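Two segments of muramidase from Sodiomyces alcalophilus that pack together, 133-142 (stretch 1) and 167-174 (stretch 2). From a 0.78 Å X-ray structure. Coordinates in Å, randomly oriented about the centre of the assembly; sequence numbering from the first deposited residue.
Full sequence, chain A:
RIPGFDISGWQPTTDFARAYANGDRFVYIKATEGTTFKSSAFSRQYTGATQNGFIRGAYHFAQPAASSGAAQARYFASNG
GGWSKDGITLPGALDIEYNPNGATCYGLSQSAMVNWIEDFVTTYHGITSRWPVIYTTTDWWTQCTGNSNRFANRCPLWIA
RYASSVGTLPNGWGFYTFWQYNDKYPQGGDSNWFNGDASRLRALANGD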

ATOM      1  N   VAL A 133      -1.347   0.211   5.925  1.00  4.57           N
ATOM      2  CA  VAL A 133      -0.470  -0.849   5.455  1.00  4.55           C
ATOM      3  C   VAL A 133       0.871  -0.235   5.048  1.00  4.52           C
ATOM      4  O   VAL A 133       0.907   0.906   4.557  1.00  5.36           O
ATOM      5  CB  VAL A 133      -1.177  -1.523   4.256  1.00  4.76           C
ATOM      6  CG1 VAL A 133      -0.270  -2.448   3.454  1.00  5.61           C
ATOM      7  CG2 VAL A 133      -2.404  -2.290   4.747  1.00  5.61           C
ATOM      8  N   ILE A 134       1.962  -0.972   5.259  1.00  4.53           N
ATOM      9  CA  ILE A 134       3.272  -0.562   4.755  1.00  4.54           C
ATOM     10  C   ILE A 134       3.664  -1.496   3.615  1.00  4.30           C
ATOM     11  O   ILE A 134       3.771  -2.714   3.822  1.00  4.80           O
ATOM     12  CB  ILE A 134       4.325  -0.565   5.866  1.00  5.01           C
ATOM     13  CG1 ILE A 134       4.050   0.586   6.829  1.00  5.72           C
ATOM     14  CG2 ILE A 134       5.749  -0.486   5.283  1.00  5.68           C
ATOM     15  CD1 ILE A 134       4.921   0.589   8.075  1.00  6.47           C
ATOM     16  N   TYR A 135       3.892  -0.900   2.433  1.00  4.33           N
ATOM     17  CA  TYR A 135       4.446  -1.609   1.272  1.00  4.31           C
ATOM     18  C   TYR A 135       5.934  -1.279   1.199  1.00  4.38           C
ATOM     19  O   TYR A 135       6.316  -0.103   1.158  1.00  4.74           O
ATOM     20  CB  TYR A 135       3.754  -1.168  -0.011  1.00  4.70           C
ATOM     21  CG  TYR A 135       4.430  -1.693  -1.274  1.00  5.07           C
ATOM     22  CD1 TYR A 135       5.502  -1.009  -1.850  1.00  5.99           C
ATOM     23  CD2 TYR A 135       3.995  -2.850  -1.898  1.00  5.18           C
ATOM     24  CE1 TYR A 135       6.108  -1.461  -2.999  1.00  6.67           C
ATOM     25  CE2 TYR A 135       4.570  -3.307  -3.080  1.00  5.33           C
ATOM     26  CZ  TYR A 135       5.642  -2.602  -3.642  1.00  5.91           C
ATOM     27  OH  TYR A 135       6.230  -2.981  -4.815  1.00  6.90           O
ATOM     28  N   THR A 136       6.750  -2.322   1.167  1.00  4.31           N
ATOM     29  CA  THR A 136       8.191  -2.131   1.055  1.00  4.46           C
ATOM     30  C   THR A 136       8.819  -3.440   0.558  1.00  4.44           C
ATOM     31  O   THR A 136       8.131  -4.405   0.227  1.00  4.87           O
ATOM     32  CB  THR A 136       8.772  -1.656   2.415  1.00  4.61           C
ATOM     33  OG1 THR A 136      10.078  -1.109   2.206  1.00  5.03           O
ATOM     34  CG2 THR A 136       8.818  -2.743   3.464  1.00  4.99           C
ATOM     35  N   THR A 137      10.161  -3.435   0.523  1.00  4.67           N
ATOM     36  CA  THR A 137      10.936  -4.633   0.293  1.00  4.72           C
ATOM     37  C   THR A 137      11.854  -4.846   1.483  1.00  4.76           C
ATOM     38  O   THR A 137      12.256  -3.903   2.167  1.00  5.06           O
ATOM     39  CB  THR A 137      11.762  -4.562  -0.997  1.00  4.99           C
ATOM     40  OG1 THR A 137      12.790  -3.590  -0.791  1.00  5.46           O
ATOM     41  CG2 THR A 137      10.902  -4.226  -2.199  1.00  5.69           C
ATOM     42  N   THR A 138      12.236  -6.113   1.726  1.00  4.99           N
ATOM     43  CA  THR A 138      13.086  -6.372   2.872  1.00  5.22           C
ATOM     44  C   THR A 138      14.452  -5.686   2.723  1.00  5.36           C
ATOM     45  O   THR A 138      14.991  -5.160   3.704  1.00  5.82           O
ATOM     46  CB  THR A 138      13.214  -7.875   3.119  1.00  6.00           C
ATOM     47  OG1 THR A 138      11.891  -8.315   3.359  1.00  6.78           O
ATOM     48  CG2 THR A 138      14.125  -8.194   4.278  1.00  7.11           C
ATOM     49  N   ASP A 139      14.993  -5.703   1.521  1.00  5.42           N
ATOM     50  CA  ASP A 139      16.304  -5.090   1.306  1.00  5.84           C
ATOM     51  C   ASP A 139      16.241  -3.567   1.475  1.00  5.55           C
ATOM     52  O   ASP A 139      17.149  -2.987   2.100  1.00  6.58           O
ATOM     53  CB  ASP A 139      16.891  -5.518  -0.052  1.00  6.65           C
ATOM     54  CG  ASP A 139      15.953  -5.307  -1.236  1.00  6.96           C
ATOM     55  OD1 ASP A 139      14.879  -5.933  -1.242  1.00  7.78           O
ATOM     56  OD2 ASP A 139      16.311  -4.516  -2.139  1.00  8.22           O
ATOM     57  N   TRP A 140      15.216  -2.908   0.946  1.00  5.24           N
ATOM     58  CA  TRP A 140      15.135  -1.446   1.147  1.00  5.26           C
ATOM     59  C   TRP A 140      14.972  -1.143   2.631  1.00  5.18           C
ATOM     60  O   TRP A 140      15.615  -0.262   3.195  1.00  5.56           O
ATOM     61  CB  TRP A 140      13.983  -0.831   0.339  1.00  5.36           C
ATOM     62  CG  TRP A 140      13.964   0.676   0.450  1.00  5.42           C
ATOM     63  CD1 TRP A 140      14.582   1.538  -0.392  1.00  6.06           C
ATOM     64  CD2 TRP A 140      13.361   1.479   1.478  1.00  5.13           C
ATOM     65  NE1 TRP A 140      14.415   2.838   0.017  1.00  6.21           N
ATOM     66  CE2 TRP A 140      13.686   2.830   1.180  1.00  5.57           C
ATOM     67  CE3 TRP A 140      12.617   1.206   2.635  1.00  5.24           C
ATOM     68  CZ2 TRP A 140      13.303   3.879   1.998  1.00  5.57           C
ATOM     69  CZ3 TRP A 140      12.263   2.259   3.473  1.00  5.37           C
ATOM     70  CH2 TRP A 140      12.610   3.580   3.158  1.00  5.56           C
ATOM     71  N   TRP A 141      14.067  -1.889   3.271  1.00  4.91           N
ATOM     72  CA  TRP A 141      13.766  -1.643   4.681  1.00  5.01           C
ATOM     73  C   TRP A 141      15.013  -1.829   5.533  1.00  5.19           C
ATOM     74  O   TRP A 141      15.262  -1.078   6.497  1.00  5.49           O
ATOM     75  CB  TRP A 141      12.643  -2.611   5.120  1.00  5.18           C
ATOM     76  CG  TRP A 141      12.059  -2.268   6.451  1.00  5.19           C
ATOM     77  CD1 TRP A 141      12.321  -2.871   7.658  1.00  5.34           C
ATOM     78  CD2 TRP A 141      11.077  -1.262   6.691  1.00  4.94           C
ATOM     79  NE1 TRP A 141      11.547  -2.300   8.632  1.00  5.44           N
ATOM     80  CE2 TRP A 141      10.777  -1.313   8.077  1.00  5.31           C
ATOM     81  CE3 TRP A 141      10.384  -0.350   5.877  1.00  5.07           C
ATOM     82  CZ2 TRP A 141       9.843  -0.472   8.671  1.00  5.83           C
ATOM     83  CZ3 TRP A 141       9.454   0.481   6.460  1.00  5.56           C
ATOM     84  CH2 TRP A 141       9.179   0.413   7.850  1.00  5.99           C
ATOM     85  N   THR A 142      15.803  -2.840   5.217  1.00  5.43           N
ATOM     86  CA  THR A 142      17.042  -3.074   5.971  1.00  5.91           C
ATOM     87  C   THR A 142      18.003  -1.890   5.813  1.00  5.97           C
ATOM     88  O   THR A 142      18.512  -1.358   6.802  1.00  6.92           O
ATOM     89  CB  THR A 142      17.663  -4.407   5.528  1.00  6.74           C
ATOM     90  OG1 THR A 142      16.764  -5.477   5.834  1.00  7.52           O
ATOM     91  CG2 THR A 142      18.979  -4.667   6.196  1.00  8.18           C
ATOM     92  N   GLY A 167      10.066 -15.096   0.658  1.00 10.51           N
ATOM     93  CA  GLY A 167      11.361 -14.760   1.185  1.00 11.23           C
ATOM     94  C   GLY A 167      11.290 -14.196   2.590  1.00  8.67           C
ATOM     95  O   GLY A 167      10.245 -14.112   3.278  1.00 10.90           O
ATOM     96  N   THR A 168      12.428 -13.715   3.021  1.00  8.50           N
ATOM     97  CA  THR A 168      12.577 -13.219   4.393  1.00  8.33           C
ATOM     98  C   THR A 168      11.798 -11.913   4.535  1.00  7.07           C
ATOM     99  O   THR A 168      11.862 -11.045   3.651  1.00  7.77           O
ATOM    100  CB  THR A 168      14.043 -13.050   4.742  1.00 11.30           C
ATOM    101  OG1 THR A 168      14.601 -14.365   4.667  1.00 15.17           O
ATOM    102  CG2 THR A 168      14.246 -12.464   6.123  1.00 13.06           C
ATOM    103  N   LEU A 169      11.087 -11.750   5.655  1.00  7.16           N
ATOM    104  CA  LEU A 169      10.317 -10.542   5.919  1.00  7.10           C
ATOM    105  C   LEU A 169      11.169  -9.555   6.699  1.00  7.01           C
ATOM    106  O   LEU A 169      12.140  -9.939   7.364  1.00  8.04           O
ATOM    107  CB  LEU A 169       9.057 -10.885   6.715  1.00  7.60           C
ATOM    108  CG  LEU A 169       8.158 -11.951   6.070  1.00  8.33           C
ATOM    109  CD1 LEU A 169       6.918 -12.137   6.916  1.00 10.23           C
ATOM    110  CD2 LEU A 169       7.760 -11.581   4.645  1.00  8.61           C
ATOM    111  N   PRO A 170      10.805  -8.266   6.675  1.00  6.78           N
ATOM    112  CA  PRO A 170      11.486  -7.305   7.527  1.00  6.98           C
ATOM    113  C   PRO A 170      11.259  -7.636   8.997  1.00  7.12           C
ATOM    114  O   PRO A 170      10.275  -8.247   9.399  1.00  7.78           O
ATOM    115  CB  PRO A 170      10.822  -5.965   7.147  1.00  7.54           C
ATOM    116  CG  PRO A 170      10.129  -6.210   5.820  1.00  7.52           C
ATOM    117  CD  PRO A 170       9.732  -7.670   5.893  1.00  7.50           C
ATOM    118  N   ASN A 171      12.213  -7.181   9.797  1.00  7.70           N
ATOM    119  CA  ASN A 171      12.190  -7.409  11.244  1.00  8.19           C
ATOM    120  C   ASN A 171      10.881  -6.947  11.876  1.00  8.06           C
ATOM    121  O   ASN A 171      10.392  -5.846  11.608  1.00  9.83           O
ATOM    122  CB  ASN A 171      13.364  -6.632  11.836  1.00  9.23           C
ATOM    123  CG  ASN A 171      13.597  -6.819  13.314  1.00  9.43           C
ATOM    124  OD1 ASN A 171      13.347  -7.889  13.833  1.00 11.82           O
ATOM    125  ND2 ASN A 171      14.095  -5.792  13.943  1.00 10.22           N
ATOM    126  N   GLY A 172      10.344  -7.818  12.730  1.00  8.45           N
ATOM    127  CA  GLY A 172       9.146  -7.498  13.502  1.00  9.67           C
ATOM    128  C   GLY A 172       7.901  -8.185  13.001  1.00  8.27           C
ATOM    129  O   GLY A 172       6.996  -8.478  13.784  1.00 10.04           O
ATOM    130  N   TRP A 173       7.798  -8.409  11.691  1.00  7.36           N
ATOM    131  CA  TRP A 173       6.598  -9.021  11.141  1.00  7.46           C
ATOM    132  C   TRP A 173       6.729 -10.543  11.121  1.00  7.70           C
ATOM    133  O   TRP A 173       7.653 -11.088  10.506  1.00  9.11           O
ATOM    134  CB  TRP A 173       6.319  -8.525   9.717  1.00  7.04           C
ATOM    135  CG  TRP A 173       5.703  -7.170   9.636  1.00  6.56           C
ATOM    136  CD1 TRP A 173       4.371  -6.902   9.803  1.00  6.93           C
ATOM    137  CD2 TRP A 173       6.321  -5.903   9.333  1.00  6.34           C
ATOM    138  NE1 TRP A 173       4.119  -5.571   9.604  1.00  6.61           N
ATOM    139  CE2 TRP A 173       5.289  -4.935   9.295  1.00  6.48           C
ATOM    140  CE3 TRP A 173       7.640  -5.497   9.058  1.00  6.76           C
ATOM    141  CZ2 TRP A 173       5.533  -3.600   8.972  1.00  6.71           C
ATOM    142  CZ3 TRP A 173       7.877  -4.166   8.746  1.00  6.97           C
ATOM    143  CH2 TRP A 173       6.829  -3.235   8.693  1.00  6.96           C
ATOM    144  N   GLY A 174       5.768 -11.221  11.732  1.00  8.30           N
ATOM    145  CA  GLY A 174       5.746 -12.674  11.693  1.00  9.11           C
ATOM    146  C   GLY A 174       5.170 -13.242  10.418  1.00  8.53           C
ATOM    147  O   GLY A 174       5.338 -14.425  10.140  1.00 10.01           O
TER

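A single hydrogen bond is all the polar chemistry that joins these two stretches, and it comes from a helix's first turn to an irregular loop: Thr138 OG1 donates to Thr168 O at 2.7 Å. Thr168 O belongs to a segment with no regular structure, and a short side chain in the m rotamer is enough to reach it. Thr138 OG1 also lies 3.4 Å from Pro170 CD and 3.5 Å from Pro170 N, which has no hydrogen to share, so neither approach is a hydrogen bond.

Stretch 1 runs from a strand through Thr137 into a helix. Thr137 caps the helix, its OG1 accepting from Trp140 N at 3.1 Å, while its CA-to-CB bond points away from stretch 2. Thr138 and Trp141, three residues apart and so nearly one helical turn, both direct their CA-to-CB bonds toward stretch 2. The closest CA atoms are Thr138 CA and Pro170 CA, 5.0 Å apart.

Pro170 supplies the apolar side of the contact. Its CB meets Trp141 CD1 at 3.5 Å, and its CG reaches Thr136 CG2, on the strand side, at 4.4 Å. Pro170 also opens a type II turn ending at Trp173; Gly172, with phi of 105°, takes the turn position where a side chain would be jammed against the preceding carbonyl oxygen.

The turn brings Trp173 back to the contact. Its edge addresses the face of Trp141, with six-membered ring centroids 5.7 Å apart and planes at 66°, an arrangement that sets ring hydrogens against a pi cloud. Trp173 CH2 lies 4.1 Å from Trp141 CZ2 and 4.3 Å from Ile134 CD1, so one ring tip touches both helix and strand. The rule is economical: one hydrogen bond joins helix start to loop, Pro170 packs next to it, and the two tryptophans extend the apolar contact farther along.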